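Local coordinates for protein group 3 allergen SMIPP-S YvT004A06 (Sarcoptes scabiei type hominis, PDB 3H7T) that is an inactivated paralogue of trypsin-like serine proteases that probably lacks proteolytic activity and binds zinc ions, at residues Y164-V169 against G218-D223; A39-D44 against Q83-V88; S109-P114 against F214-Y219; F144-R149 against F170-E175; T179-G184 against G198-I203. One frame throughout, in Å; residues are numbered along the deposited sequence.

Contact 1 (Y164-V169 against G218-D223); sequences YIYDGV and GYYVLD. With ZN (zinc ion), chain C; ZN (zinc ion), chain G.
Tyr166 and Tyr220 meet through their hydroxyls, OH to OH 2.8 Å, with the two side chains crossing at about a right angle. Each oxygen lies near the plane of the other ring, and both are also held by Asn84, Tyr166 OH by its backbone N and Tyr220 OH by its OD1. Tyr166 opens a type I beta turn, closed by Val169 N on Tyr166 O at 3.1 Å. Within the turn, Asp167 sets CB 3.9 Å from CE1 of Tyr219, while its OD1 binds a zinc ion at 2.0 Å. The contact sets this turn against the start of helix 221-228, the C-terminal helix of the trypsin fold, with Tyr220 as N-cap. There Asp223 OD2 binds another zinc ion, also coordinated by a water that donates to Tyr219 O. Gly168 follows, its CA over the Tyr219 face, 4.0 Å from the ring centroid and 19° off the normal, a CH-pi contact. Gly168 O approaches the edge of the Tyr220 ring at CE2, 3.6 Å away.

Contact 2 (A39-D44 against Q83-V88); sequences AAQCVD and QNNYAV
Asn85 meets the short, weakly bonded helix of about residues 40-43 with both ends of its amide. Its OD1 accepts from Gln41 N at 3.0 Å, a nearly straight bond (167°), and its ND2 donates to Gln41 OE1 at 2.9 Å, with that oxygen in the Asn85 amide plane. Chi1 of -176° places CG of Asn85 anti to the backbone N; from there OD1 and ND2 reach Gln41. Packing is tight beside this polar grip: CB of Ala40 sits 3.4 Å from Tyr86 O, and CG2 of Val43 touches CB of Ala87 at 3.6 Å. CA of Ala39 and CA of Tyr86 are 4.1 Å apart, with alanines 39, 40 and 87 at this point. Gln41 forms the more exposed, partly solvent-facing side, bonded through its end rather than packed; its chain is extended beyond CG, its amide is turned 38° from that of Asn85, and NE2 is held by Tyr202 O. Cys42, disulfide-bonded to Cys26, ties the same helix to the first barrel. By sequence, Ala39-Cys42 corresponds to the Ala-Ala-His-Cys motif of active trypsin-like proteases, and Gln41 and Asn85 fall at the histidine and aspartate positions of their catalytic triad, consistent with an inactivated active site.

Contact 3 (S109-P114 against F214-Y219); sequences SLLYDP and FLRVGY
Asp113 lays its carboxylate over one face of the Arg216 guanidinium, with CG 3.7 Å above the centre of that group and the two planes only 16° apart. OD1 of Asp113 is 4.0 Å from NE of Arg216, a long salt bridge resting on charge alone, since the oxygen lies well out of the guanidinium plane. The main partner of OD1 is Arg149 NH2, in a second salt bridge, so Asp113 stands between two arginines. The rim atom CD1 of Tyr219 touches the opposite face of the Arg216 guanidinium. At the guanidinium edge, NH2 of Arg216 makes a weak, bent bond to Leu111 O at 2.9 Å, and NH1 is bonded to Asp167 O. A second link comes from the type II turn Ser109-Tyr112: Leu111 N donates to Gly218 O at 2.9 Å. A water joins Tyr112 O to Gly218 N, and Gly218 CA lies 3.7 Å from Tyr112 N. On the exposed side, CD2 of Leu111 rests 3.9 Å from CD1 of Tyr219. The contact fastens the loop between strands 87-91 and 119-124, the linker joining the two beta barrels of the trypsin fold, to the end of strand 212-216 in the second barrel.

Contact 4 (F144-R149 against F170-E175); sequences FTVVDR and FCAGGE
Phe144 presses CB against CB of Ala172 at 3.6 Å, and Ala172 O lies at its ring edge, near the plane. Gly173, with no side chain, forms the hollow into which the rim atom CD1 of Phe144 settles, 3.7 Å from Gly173 CA. Ala172 is the dip, with Phe144 CB and Val146 CG2 against its CB; CG2 also faces CE1 of Phe170, 4.3 Å away. Strand segments 144-147 and 170-172, antiparallel neighbours in the second barrel of the trypsin fold, cross at 135°. Gly173 N to Thr145 O (2.9 Å) and Val147 N to Cys171 O (2.8 Å) flank the non-hydrogen-bonded pair Val146-Ala172. On the other face, CB of Val147 meets CB of Cys171 at 4.1 Å, beside the disulfide to Cys152, and CG2 fits against Gly173 O. Then the chains widen: a water bridges Val147 O to Cys171 N, and CA of Arg149 is 6.1 Å from CA of Phe170. Arg149 NH2, bonded to Val169 O and salt-bridged to Asp113, lies 4.0 Å from CB of Phe170.

Contact 5 (T179-G184 against G198-I203); sequences TYIGYG and GVASYI
Tyr183 turns the edge of its ring toward the face of Tyr202, an offset edge-to-face pair with planes at 81° and centroids 5.6 Å apart. The closest carbons of the two rings are CD1 of Tyr183 and CE2 of Tyr202, at 3.7 Å, and the two side chains cross obliquely. The backbone of Tyr183 also takes part: its CA lies over the Tyr202 face, 4.0 Å from the centroid and 23° off the normal, so the Tyr202 ring covers the chain at Gly182-Tyr183. Gly182 O approaches CD1 of the same ring at 3.5 Å, from an oblique direction. Ile181 runs past Tyr202 in the opposite sense and meets the ring edge, CG2 to CD1 at 4.1 Å. Its two branches divide the remaining contacts: CG2 packs on Ser201 O at 3.4 Å, and CD1 on CB of Ala200 at 3.6 Å. By alignment with trypsin, these two segments probably correspond to the walls that flank the S1 specificity pocket. Polar groups are served from outside the pair, Gly182 N by Asp185 and Tyr202 O by Gln41. The chemistry is that of aromatic and aliphatic groups packed on each other and on two backbone carbonyls, with no polar side-chain bond between the segments. They meet by van der Waals and CH-pi contact; if this is the S1 region, Tyr202 probably lies across it.

Contacts 2, 4 and 5 are largely buried, whereas contacts 1 and 3 are only partly so. Burial does not follow distance from the chain centre, since the centre of contact 5 is about 7 Å from it and that of contact 4 about 15 Å. Contacts 1 and 3 share Gly218 and Tyr219 after strand 212-216, and Arg216 reaches from contact 3 to Asp167 O in contact 1. That strand also lies between strands 169-172 and 195-200, which carry contacts 4 and 5. Asn84 and Gln41 carry contact 2 across to contacts 1 and 5 respectively. Chemistry varies with place: side-chain amide hydrogen bonds in contact 2, sheet bonding in contact 4, aromatic packing in contact 5, and zinc or ion pairs in contacts 1 and 3.

Contact 1 (Y164-V169 against G218-D223)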
# COMPACT_ATOMS: atom_id res chain seq x y z
N TYR A 164 0.58 -17.20 1.25
CA TYR A 164 0.63 -15.74 1.11
C TYR A 164 2.03 -15.16 1.28
O TYR A 164 2.26 -14.00 0.92
CB TYR A 164 -0.33 -15.05 2.09
CG TYR A 164 -1.79 -15.43 1.89
CD1 TYR A 164 -2.42 -15.26 0.66
CD2 TYR A 164 -2.53 -15.97 2.94
CE1 TYR A 164 -3.75 -15.62 0.47
CE2 TYR A 164 -3.87 -16.32 2.77
CZ TYR A 164 -4.47 -16.14 1.53
OH TYR A 164 -5.79 -16.49 1.35
N ILE A 165 2.95 -15.95 1.83
CA ILE A 165 4.31 -15.48 2.13
C ILE A 165 5.32 -16.03 1.11
O ILE A 165 5.51 -17.25 0.99
CB ILE A 165 4.75 -15.85 3.58
CG1 ILE A 165 3.61 -15.60 4.60
CG2 ILE A 165 6.07 -15.15 3.97
CD1 ILE A 165 3.22 -14.14 4.78
N TYR A 166 5.96 -15.13 0.39
CA TYR A 166 6.90 -15.51 -0.67
C TYR A 166 7.92 -14.36 -0.82
O TYR A 166 7.81 -13.36 -0.12
CB TYR A 166 6.13 -15.82 -1.97
CG TYR A 166 5.52 -14.62 -2.65
CD1 TYR A 166 6.05 -14.13 -3.84
CD2 TYR A 166 4.43 -13.95 -2.09
CE1 TYR A 166 5.51 -13.03 -4.46
CE2 TYR A 166 3.87 -12.84 -2.71
CZ TYR A 166 4.43 -12.38 -3.89
OH TYR A 166 3.91 -11.27 -4.51
N ASP A 167 8.91 -14.50 -1.70
CA ASP A 167 9.99 -13.50 -1.77
C ASP A 167 9.52 -12.10 -2.17
O ASP A 167 10.21 -11.11 -1.89
CB ASP A 167 11.12 -13.95 -2.70
CG ASP A 167 11.81 -15.22 -2.24
OD1 ASP A 167 11.85 -15.52 -1.01
OD2 ASP A 167 12.35 -15.93 -3.11
N GLY A 168 8.37 -12.02 -2.83
CA GLY A 168 7.85 -10.73 -3.30
C GLY A 168 7.07 -9.95 -2.24
O GLY A 168 6.51 -8.89 -2.53
N VAL A 169 7.02 -10.50 -1.02
CA VAL A 169 6.51 -9.75 0.14
C VAL A 169 7.49 -9.77 1.29
O VAL A 169 8.38 -10.63 1.36
CB VAL A 169 5.11 -10.26 0.64
CG1 VAL A 169 4.04 -10.06 -0.44
CG2 VAL A 169 5.15 -11.71 1.14
N GLY A 218 11.12 -3.51 -3.97
CA GLY A 218 12.41 -3.90 -4.56
C GLY A 218 12.33 -5.03 -5.57
O GLY A 218 12.99 -5.00 -6.63
N TYR A 219 11.50 -6.03 -5.24
CA TYR A 219 11.31 -7.22 -6.06
C TYR A 219 10.67 -6.89 -7.42
O TYR A 219 10.84 -7.63 -8.40
CB TYR A 219 10.46 -8.25 -5.29
CG TYR A 219 10.37 -9.62 -5.92
CD1 TYR A 219 11.21 -10.66 -5.51
CD2 TYR A 219 9.42 -9.89 -6.91
CE1 TYR A 219 11.11 -11.94 -6.09
CE2 TYR A 219 9.33 -11.14 -7.50
CZ TYR A 219 10.17 -12.16 -7.08
OH TYR A 219 10.05 -13.40 -7.67
N TYR A 220 9.96 -5.77 -7.47
CA TYR A 220 9.18 -5.43 -8.64
C TYR A 220 9.58 -4.10 -9.30
O TYR A 220 8.86 -3.60 -10.17
CB TYR A 220 7.69 -5.40 -8.26
CG TYR A 220 7.14 -6.73 -7.80
CD1 TYR A 220 6.74 -7.69 -8.73
CD2 TYR A 220 7.01 -7.03 -6.45
CE1 TYR A 220 6.22 -8.92 -8.33
CE2 TYR A 220 6.48 -8.26 -6.03
CZ TYR A 220 6.10 -9.19 -6.98
OH TYR A 220 5.59 -10.41 -6.61
N VAL A 221 10.74 -3.55 -8.91
CA VAL A 221 11.20 -2.23 -9.40
C VAL A 221 11.36 -2.15 -10.93
O VAL A 221 11.07 -1.12 -11.53
CB VAL A 221 12.50 -1.76 -8.67
CG1 VAL A 221 13.21 -0.63 -9.42
CG2 VAL A 221 12.18 -1.32 -7.25
N LEU A 222 11.81 -3.25 -11.54
CA LEU A 222 11.92 -3.35 -13.00
C LEU A 222 10.55 -3.27 -13.65
O LEU A 222 10.37 -2.60 -14.67
CB LEU A 222 12.57 -4.68 -13.41
CG LEU A 222 13.96 -5.04 -12.88
CD1 LEU A 222 14.22 -6.52 -13.12
CD2 LEU A 222 15.05 -4.19 -13.52
N ASP A 223 9.58 -3.96 -13.05
CA ASP A 223 8.20 -3.90 -13.53
C ASP A 223 7.62 -2.50 -13.39
O ASP A 223 6.99 -1.99 -14.33
CB ASP A 223 7.34 -4.92 -12.80
CG ASP A 223 7.81 -6.33 -13.02
OD1 ASP A 223 7.51 -6.90 -14.09
OD2 ASP A 223 8.49 -6.88 -12.12
ZN ZN C . 11.96 -17.46 -0.65
ZN ZN G . 8.85 -8.77 -12.26
O HOH W 1 9.92 -9.01 -10.66

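Contact 2 (A39-D44 against Q83-V88)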
# COMPACT_ATOMS: atom_id res chain seq x y z
N ALA A 39 -2.32 -1.41 -4.14
CA ALA A 39 -2.41 -2.87 -4.21
C ALA A 39 -3.30 -3.29 -5.37
O ALA A 39 -4.28 -2.62 -5.67
CB ALA A 39 -2.95 -3.45 -2.91
N ALA A 40 -2.97 -4.41 -6.01
CA ALA A 40 -3.80 -4.95 -7.09
C ALA A 40 -5.22 -5.31 -6.63
O ALA A 40 -6.17 -5.04 -7.35
CB ALA A 40 -3.13 -6.14 -7.73
N GLN A 41 -5.33 -5.91 -5.44
CA GLN A 41 -6.62 -6.29 -4.85
C GLN A 41 -7.64 -5.14 -4.80
O GLN A 41 -8.83 -5.38 -4.62
CB GLN A 41 -6.43 -6.86 -3.44
CG GLN A 41 -6.08 -5.81 -2.37
CD GLN A 41 -5.76 -6.42 -1.02
OE1 GLN A 41 -4.59 -6.55 -0.66
NE2 GLN A 41 -6.80 -6.82 -0.27
N CYS A 42 -7.15 -3.92 -4.93
CA CYS A 42 -7.98 -2.72 -4.85
C CYS A 42 -8.72 -2.43 -6.14
O CYS A 42 -9.84 -1.93 -6.11
CB CYS A 42 -7.11 -1.51 -4.49
SG CYS A 42 -6.23 -1.67 -2.92
N VAL A 43 -8.07 -2.71 -7.27
CA VAL A 43 -8.53 -2.17 -8.55
C VAL A 43 -8.58 -3.19 -9.70
O VAL A 43 -8.93 -2.84 -10.83
CB VAL A 43 -7.67 -0.95 -8.98
CG1 VAL A 43 -7.84 0.22 -7.97
CG2 VAL A 43 -6.20 -1.33 -9.14
N ASP A 44 -8.22 -4.44 -9.40
CA ASP A 44 -8.24 -5.53 -10.38
C ASP A 44 -9.61 -5.68 -11.03
O ASP A 44 -10.60 -5.94 -10.35
CB ASP A 44 -7.83 -6.85 -9.71
CG ASP A 44 -7.71 -8.00 -10.69
OD1 ASP A 44 -7.37 -7.75 -11.87
OD2 ASP A 44 -7.93 -9.15 -10.28
N GLN A 83 -0.28 -13.14 -5.01
CA GLN A 83 1.05 -12.91 -5.59
C GLN A 83 1.01 -11.68 -6.48
O GLN A 83 0.03 -11.46 -7.19
CB GLN A 83 1.47 -14.10 -6.45
CG GLN A 83 2.26 -15.16 -5.74
CD GLN A 83 2.80 -16.21 -6.70
OE1 GLN A 83 3.08 -17.34 -6.30
NE2 GLN A 83 2.97 -15.83 -7.97
N ASN A 84 2.10 -10.92 -6.45
CA ASN A 84 2.26 -9.74 -7.32
C ASN A 84 1.13 -8.74 -7.09
O ASN A 84 0.58 -8.17 -8.03
CB ASN A 84 2.30 -10.16 -8.79
CG ASN A 84 3.16 -11.40 -9.03
OD1 ASN A 84 4.27 -11.52 -8.50
ND2 ASN A 84 2.63 -12.34 -9.80
N ASN A 85 0.80 -8.53 -5.81
CA ASN A 85 -0.32 -7.69 -5.41
C ASN A 85 0.03 -6.20 -5.45
O ASN A 85 0.13 -5.54 -4.41
CB ASN A 85 -0.80 -8.15 -4.03
CG ASN A 85 -2.03 -7.40 -3.54
OD1 ASN A 85 -2.71 -6.70 -4.29
ND2 ASN A 85 -2.32 -7.56 -2.25
N TYR A 86 0.24 -5.68 -6.65
CA TYR A 86 0.41 -4.24 -6.85
C TYR A 86 -0.27 -3.78 -8.14
O TYR A 86 -0.46 -4.57 -9.08
CB TYR A 86 1.89 -3.85 -6.85
CG TYR A 86 2.67 -4.42 -8.03
CD1 TYR A 86 2.98 -3.63 -9.13
CD2 TYR A 86 3.09 -5.75 -8.04
CE1 TYR A 86 3.69 -4.15 -10.21
CE2 TYR A 86 3.79 -6.28 -9.12
CZ TYR A 86 4.09 -5.47 -10.20
OH TYR A 86 4.79 -5.98 -11.27
N ALA A 87 -0.67 -2.51 -8.16
CA ALA A 87 -1.17 -1.91 -9.39
C ALA A 87 -0.65 -0.50 -9.53
O ALA A 87 -0.44 0.20 -8.54
CB ALA A 87 -2.68 -1.92 -9.44
N VAL A 88 -0.43 -0.08 -10.77
CA VAL A 88 -0.03 1.29 -11.03
C VAL A 88 -1.15 2.01 -11.74
O VAL A 88 -1.70 1.51 -12.73
CB VAL A 88 1.30 1.38 -11.80
CG1 VAL A 88 1.63 2.83 -12.13
CG2 VAL A 88 2.43 0.75 -10.99

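Contact 3 (S109-P114 against F214-Y219)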
# COMPACT_ATOMS: atom_id res chain seq x y z
N SER A 109 16.27 0.53 -4.31
CA SER A 109 17.20 -0.18 -5.18
C SER A 109 16.67 -1.59 -5.49
O SER A 109 15.82 -2.13 -4.76
CB SER A 109 18.58 -0.27 -4.53
OG SER A 109 18.49 -0.93 -3.28
N LEU A 110 17.18 -2.17 -6.58
CA LEU A 110 16.70 -3.47 -7.04
C LEU A 110 16.80 -4.53 -5.96
O LEU A 110 17.83 -4.66 -5.30
CB LEU A 110 17.46 -3.92 -8.29
CG LEU A 110 17.11 -5.31 -8.84
CD1 LEU A 110 15.71 -5.36 -9.46
CD2 LEU A 110 18.16 -5.75 -9.85
N LEU A 111 15.71 -5.28 -5.80
CA LEU A 111 15.61 -6.37 -4.83
C LEU A 111 15.84 -5.97 -3.37
O LEU A 111 16.16 -6.82 -2.53
CB LEU A 111 16.50 -7.55 -5.26
CG LEU A 111 16.05 -8.34 -6.50
CD1 LEU A 111 17.16 -9.28 -6.95
CD2 LEU A 111 14.76 -9.11 -6.25
N TYR A 112 15.64 -4.69 -3.05
CA TYR A 112 15.70 -4.24 -1.66
C TYR A 112 14.82 -5.12 -0.77
O TYR A 112 13.69 -5.46 -1.14
CB TYR A 112 15.29 -2.77 -1.53
CG TYR A 112 15.52 -2.23 -0.13
CD1 TYR A 112 16.76 -1.71 0.23
CD2 TYR A 112 14.52 -2.29 0.84
CE1 TYR A 112 16.99 -1.23 1.52
CE2 TYR A 112 14.73 -1.83 2.12
CZ TYR A 112 15.96 -1.29 2.46
OH TYR A 112 16.18 -0.82 3.73
N ASP A 113 15.35 -5.51 0.38
CA ASP A 113 14.62 -6.39 1.30
C ASP A 113 14.85 -5.92 2.73
O ASP A 113 15.95 -6.07 3.26
CB ASP A 113 15.08 -7.85 1.12
CG ASP A 113 14.09 -8.87 1.72
OD1 ASP A 113 12.99 -8.49 2.17
OD2 ASP A 113 14.43 -10.08 1.74
N PRO A 114 13.81 -5.32 3.36
CA PRO A 114 13.98 -4.74 4.69
C PRO A 114 14.46 -5.79 5.70
O PRO A 114 13.92 -6.90 5.74
CB PRO A 114 12.57 -4.26 5.07
CG PRO A 114 11.77 -4.29 3.82
CD PRO A 114 12.39 -5.31 2.92
N PHE A 214 3.28 -7.04 3.21
CA PHE A 214 3.59 -5.89 2.39
C PHE A 214 4.29 -6.35 1.13
O PHE A 214 5.27 -7.09 1.20
CB PHE A 214 4.55 -4.95 3.14
CG PHE A 214 3.95 -4.29 4.35
CD1 PHE A 214 3.43 -3.00 4.26
CD2 PHE A 214 3.93 -4.94 5.59
CE1 PHE A 214 2.87 -2.37 5.38
CE2 PHE A 214 3.38 -4.32 6.71
CZ PHE A 214 2.84 -3.04 6.60
N LEU A 215 3.82 -5.89 -0.02
CA LEU A 215 4.54 -6.13 -1.26
C LEU A 215 5.96 -5.57 -1.12
O LEU A 215 6.16 -4.43 -0.69
CB LEU A 215 3.84 -5.48 -2.45
CG LEU A 215 4.50 -5.80 -3.79
CD1 LEU A 215 3.61 -6.75 -4.59
CD2 LEU A 215 4.80 -4.52 -4.57
N ARG A 216 6.94 -6.39 -1.47
CA ARG A 216 8.33 -5.95 -1.47
C ARG A 216 8.57 -5.22 -2.79
O ARG A 216 8.73 -5.86 -3.84
CB ARG A 216 9.28 -7.15 -1.35
CG ARG A 216 10.67 -6.79 -0.81
CD ARG A 216 11.82 -7.35 -1.62
NE ARG A 216 11.90 -8.80 -1.64
CZ ARG A 216 13.00 -9.51 -1.87
NH1 ARG A 216 12.92 -10.82 -1.87
NH2 ARG A 216 14.18 -8.92 -2.09
N VAL A 217 8.58 -3.89 -2.72
CA VAL A 217 8.72 -3.06 -3.92
C VAL A 217 10.01 -3.34 -4.69
O VAL A 217 9.98 -3.43 -5.91
CB VAL A 217 8.57 -1.55 -3.60
CG1 VAL A 217 8.74 -0.71 -4.87
CG2 VAL A 217 7.20 -1.26 -2.98
N GLY A 218 11.12 -3.51 -3.97
CA GLY A 218 12.41 -3.90 -4.56
C GLY A 218 12.33 -5.03 -5.57
O GLY A 218 12.99 -5.00 -6.63
N TYR A 219 11.50 -6.03 -5.24
CA TYR A 219 11.31 -7.22 -6.06
C TYR A 219 10.67 -6.89 -7.42
O TYR A 219 10.84 -7.63 -8.40
CB TYR A 219 10.46 -8.25 -5.29
CG TYR A 219 10.37 -9.62 -5.92
CD1 TYR A 219 11.21 -10.66 -5.51
CD2 TYR A 219 9.42 -9.89 -6.91
CE1 TYR A 219 11.11 -11.94 -6.09
CE2 TYR A 219 9.33 -11.14 -7.50
CZ TYR A 219 10.17 -12.16 -7.08
OH TYR A 219 10.05 -13.40 -7.67
O HOH W 2 11.51 -3.30 -1.19

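Contact 4 (F144-R149 against F170-E175)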
# COMPACT_ATOMS: atom_id res chain seq x y z
N PHE A 144 6.06 -0.15 11.79
CA PHE A 144 5.91 -1.60 11.82
C PHE A 144 7.30 -2.23 11.86
O PHE A 144 8.13 -1.97 10.96
CB PHE A 144 5.23 -2.09 10.54
CG PHE A 144 3.73 -1.90 10.50
CD1 PHE A 144 2.89 -3.01 10.36
CD2 PHE A 144 3.16 -0.62 10.53
CE1 PHE A 144 1.51 -2.86 10.29
CE2 PHE A 144 1.77 -0.45 10.46
CZ PHE A 144 0.93 -1.58 10.34
N THR A 145 7.56 -3.07 12.86
CA THR A 145 8.82 -3.80 12.95
C THR A 145 8.84 -4.98 11.98
O THR A 145 7.94 -5.82 12.00
CB THR A 145 9.11 -4.32 14.37
OG1 THR A 145 8.89 -3.26 15.30
CG2 THR A 145 10.56 -4.79 14.49
N VAL A 146 9.87 -5.02 11.14
CA VAL A 146 10.01 -6.05 10.12
C VAL A 146 10.31 -7.41 10.76
O VAL A 146 11.20 -7.55 11.60
CB VAL A 146 11.08 -5.64 9.04
CG1 VAL A 146 11.39 -6.79 8.10
CG2 VAL A 146 10.58 -4.40 8.24
N VAL A 147 9.53 -8.41 10.35
CA VAL A 147 9.66 -9.77 10.85
C VAL A 147 10.36 -10.60 9.77
O VAL A 147 10.00 -10.52 8.60
CB VAL A 147 8.27 -10.37 11.16
CG1 VAL A 147 8.37 -11.85 11.55
CG2 VAL A 147 7.56 -9.57 12.27
N ASP A 148 11.34 -11.40 10.18
CA ASP A 148 12.03 -12.34 9.29
C ASP A 148 11.05 -13.16 8.44
O ASP A 148 10.13 -13.78 8.97
CB ASP A 148 12.90 -13.28 10.12
CG ASP A 148 13.66 -14.25 9.26
OD1 ASP A 148 14.67 -13.84 8.66
OD2 ASP A 148 13.23 -15.42 9.18
N ARG A 149 11.26 -13.16 7.12
CA ARG A 149 10.35 -13.87 6.19
C ARG A 149 10.11 -15.34 6.54
O ARG A 149 8.96 -15.79 6.56
CB ARG A 149 10.82 -13.74 4.74
CG ARG A 149 9.88 -14.39 3.72
CD ARG A 149 10.25 -14.06 2.28
NE ARG A 149 10.19 -12.63 1.98
CZ ARG A 149 11.26 -11.84 1.88
NH1 ARG A 149 12.48 -12.33 2.06
NH2 ARG A 149 11.11 -10.55 1.61
N PHE A 170 7.33 -8.80 2.20
CA PHE A 170 7.96 -8.88 3.51
C PHE A 170 6.89 -8.72 4.58
O PHE A 170 5.78 -8.25 4.29
CB PHE A 170 9.09 -7.84 3.67
CG PHE A 170 8.62 -6.41 3.73
CD1 PHE A 170 8.24 -5.83 4.94
CD2 PHE A 170 8.62 -5.63 2.57
CE1 PHE A 170 7.83 -4.48 4.99
CE2 PHE A 170 8.21 -4.28 2.61
CZ PHE A 170 7.82 -3.71 3.82
N CYS A 171 7.22 -9.15 5.80
CA CYS A 171 6.26 -9.12 6.90
C CYS A 171 6.68 -8.07 7.90
O CYS A 171 7.88 -7.87 8.12
CB CYS A 171 6.20 -10.48 7.60
SG CYS A 171 5.59 -11.84 6.56
N ALA A 172 5.70 -7.39 8.48
CA ALA A 172 5.96 -6.39 9.50
C ALA A 172 4.77 -6.24 10.43
O ALA A 172 3.62 -6.51 10.05
CB ALA A 172 6.35 -5.05 8.86
N GLY A 173 5.06 -5.80 11.65
CA GLY A 173 4.07 -5.66 12.70
C GLY A 173 3.74 -7.00 13.33
O GLY A 173 4.58 -7.91 13.37
N GLY A 174 2.51 -7.13 13.82
CA GLY A 174 2.09 -8.35 14.46
C GLY A 174 2.12 -8.19 15.97
O GLY A 174 2.11 -7.06 16.47
N GLU A 175 2.20 -9.32 16.67
CA GLU A 175 2.14 -9.37 18.13
C GLU A 175 3.22 -8.55 18.85
O GLU A 175 2.95 -7.97 19.89
CB GLU A 175 2.17 -10.82 18.61
CG GLU A 175 1.94 -10.98 20.12
CD GLU A 175 1.66 -12.41 20.55
OE1 GLU A 175 2.16 -13.36 19.90
OE2 GLU A 175 0.93 -12.59 21.55
O HOH W 3 7.28 -7.14 14.60
O HOH W 4 10.00 -10.22 6.02

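Contact 5 (T179-G184 against G198-I203)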
# COMPACT_ATOMS: atom_id res chain seq x y z
N THR A 179 0.63 -3.99 16.25
CA THR A 179 0.44 -3.02 15.18
C THR A 179 0.05 -3.80 13.93
O THR A 179 0.72 -4.77 13.59
CB THR A 179 1.75 -2.20 14.96
OG1 THR A 179 2.08 -1.50 16.16
CG2 THR A 179 1.59 -1.20 13.87
N TYR A 180 -1.03 -3.41 13.26
CA TYR A 180 -1.58 -4.19 12.15
C TYR A 180 -2.17 -3.33 11.04
O TYR A 180 -2.68 -2.23 11.29
CB TYR A 180 -2.68 -5.15 12.64
CG TYR A 180 -2.29 -6.05 13.80
CD1 TYR A 180 -1.76 -7.31 13.58
CD2 TYR A 180 -2.50 -5.64 15.13
CE1 TYR A 180 -1.42 -8.15 14.64
CE2 TYR A 180 -2.16 -6.46 16.20
CZ TYR A 180 -1.61 -7.71 15.94
OH TYR A 180 -1.27 -8.55 16.99
N ILE A 181 -2.12 -3.85 9.82
CA ILE A 181 -2.86 -3.28 8.69
C ILE A 181 -4.35 -3.55 8.93
O ILE A 181 -4.74 -4.68 9.23
CB ILE A 181 -2.35 -3.90 7.36
CG1 ILE A 181 -0.95 -3.37 7.04
CG2 ILE A 181 -3.34 -3.70 6.18
CD1 ILE A 181 -0.89 -1.83 6.77
N GLY A 182 -5.17 -2.50 8.85
CA GLY A 182 -6.62 -2.62 9.01
C GLY A 182 -7.34 -2.69 7.67
O GLY A 182 -6.73 -2.51 6.62
N TYR A 183 -8.64 -2.96 7.72
CA TYR A 183 -9.48 -2.96 6.52
C TYR A 183 -9.48 -1.55 5.95
O TYR A 183 -9.71 -0.60 6.68
CB TYR A 183 -10.91 -3.41 6.85
CG TYR A 183 -11.85 -3.50 5.65
CD1 TYR A 183 -11.86 -4.63 4.84
CD2 TYR A 183 -12.73 -2.45 5.35
CE1 TYR A 183 -12.72 -4.72 3.74
CE2 TYR A 183 -13.61 -2.53 4.25
CZ TYR A 183 -13.59 -3.67 3.46
OH TYR A 183 -14.43 -3.77 2.38
N GLY A 184 -9.23 -1.43 4.65
CA GLY A 184 -9.00 -0.12 4.03
C GLY A 184 -7.53 0.30 3.90
O GLY A 184 -7.23 1.30 3.24
N GLY A 198 7.68 -0.91 0.63
CA GLY A 198 6.54 -1.80 0.67
C GLY A 198 5.23 -1.16 0.28
O GLY A 198 5.07 0.07 0.33
N VAL A 199 4.30 -2.00 -0.14
CA VAL A 199 2.92 -1.59 -0.38
C VAL A 199 2.01 -2.57 0.35
O VAL A 199 2.02 -3.77 0.05
CB VAL A 199 2.56 -1.57 -1.90
CG1 VAL A 199 1.09 -1.22 -2.11
CG2 VAL A 199 3.46 -0.57 -2.67
N ALA A 200 1.22 -2.06 1.29
CA ALA A 200 0.41 -2.94 2.15
C ALA A 200 -0.56 -3.84 1.39
O ALA A 200 -1.21 -3.42 0.43
CB ALA A 200 -0.35 -2.12 3.22
N SER A 201 -0.63 -5.09 1.84
CA SER A 201 -1.68 -6.01 1.46
C SER A 201 -2.66 -6.11 2.61
O SER A 201 -2.31 -5.87 3.77
CB SER A 201 -1.12 -7.41 1.23
OG SER A 201 -0.68 -7.55 -0.10
N TYR A 202 -3.87 -6.52 2.27
CA TYR A 202 -4.86 -6.88 3.28
C TYR A 202 -5.42 -8.26 2.98
O TYR A 202 -6.03 -8.47 1.95
CB TYR A 202 -5.98 -5.85 3.34
CG TYR A 202 -7.01 -6.18 4.38
CD1 TYR A 202 -6.79 -5.90 5.73
CD2 TYR A 202 -8.21 -6.80 4.02
CE1 TYR A 202 -7.74 -6.23 6.71
CE2 TYR A 202 -9.18 -7.11 4.98
CZ TYR A 202 -8.93 -6.83 6.31
OH TYR A 202 -9.89 -7.15 7.25
N ILE A 203 -5.19 -9.21 3.88
CA ILE A 203 -5.67 -10.57 3.67
C ILE A 203 -6.92 -10.77 4.53
O ILE A 203 -6.84 -10.98 5.74
CB ILE A 203 -4.59 -11.63 4.00
CG1 ILE A 203 -3.28 -11.29 3.26
CG2 ILE A 203 -5.09 -13.03 3.63
CD1 ILE A 203 -2.06 -12.13 3.70